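Local coordinates for periplasmic binding protein (Mycobacterium smegmatis, PDB 4MDY) that probably captures an iron-containing solute outside the membrane and passes it to an ABC transporter, as in related solute-binding proteins, at residues P97-A102 / Q143-N148. Residues are numbered along the deposited sequence; the frame is centred on the assembly and turned at random.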
loop_
_atom_site.group_PDB
_atom_site.type_symbol
_atom_site.label_atom_id
_atom_site.label_comp_id
_atom_site.label_asym_id
_atom_site.label_seq_id
_atom_site.Cartn_x
_atom_site.Cartn_y
_atom_site.Cartn_z
ATOM N N PRO A 97 -22.634 -7.852 7.709
ATOM C CA PRO A 97 -21.871 -8.372 6.578
ATOM C C PRO A 97 -21.972 -9.885 6.521
ATOM O O PRO A 97 -22.400 -10.503 7.494
ATOM C CB PRO A 97 -20.449 -7.944 6.906
ATOM C CG PRO A 97 -20.398 -7.922 8.399
ATOM C CD PRO A 97 -21.779 -7.559 8.871
ATOM N N ASP A 98 -21.614 -10.472 5.385
ATOM C CA ASP A 98 -21.392 -11.919 5.321
ATOM C C ASP A 98 -19.907 -12.266 5.116
ATOM O O ASP A 98 -19.543 -13.434 5.091
ATOM C CB ASP A 98 -22.301 -12.593 4.282
ATOM C CG ASP A 98 -22.041 -12.136 2.853
ATOM O OD1 ASP A 98 -21.182 -11.252 2.620
ATOM O OD2 ASP A 98 -22.725 -12.668 1.942
ATOM N N LEU A 99 -19.060 -11.244 4.975
ATOM C CA LEU A 99 -17.606 -11.429 5.001
ATOM C C LEU A 99 -16.937 -10.175 5.534
ATOM O O LEU A 99 -17.269 -9.056 5.123
ATOM C CB LEU A 99 -17.051 -11.743 3.610
ATOM C CG LEU A 99 -15.545 -12.074 3.561
ATOM C CD1 LEU A 99 -15.240 -13.417 4.213
ATOM C CD2 LEU A 99 -15.033 -12.092 2.130
ATOM N N ILE A 100 -15.996 -10.366 6.447
ATOM C CA ILE A 100 -15.214 -9.272 6.986
ATOM C C ILE A 100 -13.763 -9.494 6.594
ATOM O O ILE A 100 -13.159 -10.497 6.979
ATOM C CB ILE A 100 -15.344 -9.180 8.519
ATOM C CG1 ILE A 100 -16.810 -8.948 8.915
ATOM C CG2 ILE A 100 -14.489 -8.043 9.064
ATOM C CD1 ILE A 100 -17.096 -9.212 10.378
ATOM N N VAL A 101 -13.210 -8.563 5.830
ATOM C CA VAL A 101 -11.823 -8.631 5.429
ATOM C C VAL A 101 -10.998 -7.713 6.319
ATOM O O VAL A 101 -11.190 -6.483 6.321
ATOM C CB VAL A 101 -11.650 -8.257 3.949
ATOM C CG1 VAL A 101 -10.196 -8.383 3.543
ATOM C CG2 VAL A 101 -12.515 -9.151 3.074
ATOM N N ALA A 102 -10.085 -8.321 7.083
ATOM C CA ALA A 102 -9.268 -7.592 8.039
ATOM C C ALA A 102 -7.830 -8.105 8.056
ATOM O O ALA A 102 -7.330 -8.586 9.074
ATOM C CB ALA A 102 -9.888 -7.655 9.429
ATOM N N GLN A 143 -9.018 -15.576 -2.820
ATOM C CA GLN A 143 -9.552 -16.885 -2.432
ATOM C C GLN A 143 -10.916 -16.761 -1.757
ATOM O O GLN A 143 -11.875 -17.430 -2.144
ATOM C CB GLN A 143 -8.569 -17.612 -1.515
ATOM C CG GLN A 143 -7.368 -18.150 -2.264
ATOM C CD GLN A 143 -6.257 -18.642 -1.355
ATOM O OE1 GLN A 143 -6.488 -19.042 -0.218
ATOM N NE2 GLN A 143 -5.041 -18.619 -1.862
ATOM N N ALA A 144 -10.989 -15.868 -0.778
ATOM C CA ALA A 144 -12.189 -15.681 0.035
ATOM C C ALA A 144 -13.409 -15.192 -0.751
ATOM O O ALA A 144 -14.552 -15.434 -0.333
ATOM C CB ALA A 144 -11.889 -14.709 1.160
ATOM N N VAL A 145 -13.180 -14.492 -1.864
ATOM C CA VAL A 145 -14.288 -13.971 -2.674
ATOM C C VAL A 145 -14.493 -14.751 -3.973
ATOM O O VAL A 145 -15.239 -14.313 -4.855
ATOM C CB VAL A 145 -14.151 -12.446 -2.939
ATOM C CG1 VAL A 145 -13.971 -11.708 -1.623
ATOM C CG2 VAL A 145 -13.019 -12.111 -3.909
ATOM N N PHE A 146 -13.836 -15.911 -4.066
ATOM C CA PHE A 146 -14.053 -16.877 -5.140
ATOM C C PHE A 146 -13.583 -16.357 -6.507
ATOM O O PHE A 146 -14.182 -16.663 -7.533
ATOM C CB PHE A 146 -15.530 -17.306 -5.197
ATOM C CG PHE A 146 -15.985 -18.118 -4.013
ATOM C CD1 PHE A 146 -16.188 -17.531 -2.769
ATOM C CD2 PHE A 146 -16.255 -19.476 -4.157
ATOM C CE1 PHE A 146 -16.618 -18.280 -1.686
ATOM C CE2 PHE A 146 -16.690 -20.229 -3.075
ATOM C CZ PHE A 146 -16.873 -19.632 -1.837
ATOM N N LYS A 147 -12.513 -15.567 -6.500
ATOM C CA LYS A 147 -11.967 -14.956 -7.716
ATOM C C LYS A 147 -10.440 -15.046 -7.705
ATOM O O LYS A 147 -9.726 -14.123 -8.100
ATOM C CB LYS A 147 -12.454 -13.510 -7.848
ATOM C CG LYS A 147 -13.974 -13.410 -7.873
ATOM C CD LYS A 147 -14.484 -12.075 -8.365
ATOM C CE LYS A 147 -15.970 -11.909 -8.086
ATOM N NZ LYS A 147 -16.510 -10.636 -8.664
ATOM N N ASN A 148 -9.946 -16.186 -7.246
ATOM C CA ASN A 148 -8.508 -16.397 -7.147
ATOM C C ASN A 148 -7.797 -16.411 -8.501
ATOM O O ASN A 148 -6.656 -15.961 -8.594
ATOM C CB ASN A 148 -8.196 -17.665 -6.349
ATOM C CG ASN A 148 -9.042 -18.845 -6.778
ATOM O OD1 ASN A 148 -10.237 -18.912 -6.465
ATOM N ND2 ASN A 148 -8.432 -19.782 -7.502
#
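Leu-99 reaches from the central strand of a small parallel sheet to the C-terminal end of helix 134-144, meeting Ala-144 in its last turn and Val-145 just beyond. Its CB starts toward the helix, but CG is still 5.1 Å from Ala-144 CB. CG stands anti to the backbone N (chi1 -175°), and beyond it CD2 continues anti to CA as the far end of the chain while CD1 folds back, which is why CD2 makes the contact. CD1 comes only within 4.7 Å of Ala-144 CB, whereas CD2 lies 3.9 Å from Val-145 CG1 and 4.2 Å from Ala-144 CB. The leucine and valine side chains cross at about a right angle. Val-101 CG2, 4.0 Å from Leu-99 CD2 on the same face of the strand, packs against that methyl from within its own segment.

Leucine suits the strand position because it is long enough to bridge to the helix without polar groups; alanine suits the helix because its single methyl lets the leucine tip approach; valine offers a branched methyl close to the backbone, covering that tip where the helix ends. Leu-99 CD2 also lies 4.2 Å from Ala-144 O, a buried carbonyl with no hydrogen-bond partner in the model. Val-122 and Ile-26 touch both Leu-99 and Ala-144, adding to the apolar surroundings.

Phe-146, at positive phi (67°), is the C-prime residue of a Schellman motif, whose two bonds run from Phe-146 N to Gln-143 O (3.1 Å) and from Lys-147 N to the preceding residue's carbonyl. Lys-147 then N-caps helix 148-168, probably the long helix joining the two lobes. The arrangement is the C-terminal end of a helix set against the central strand of a parallel sheet, as in an alpha/beta lobe of this family.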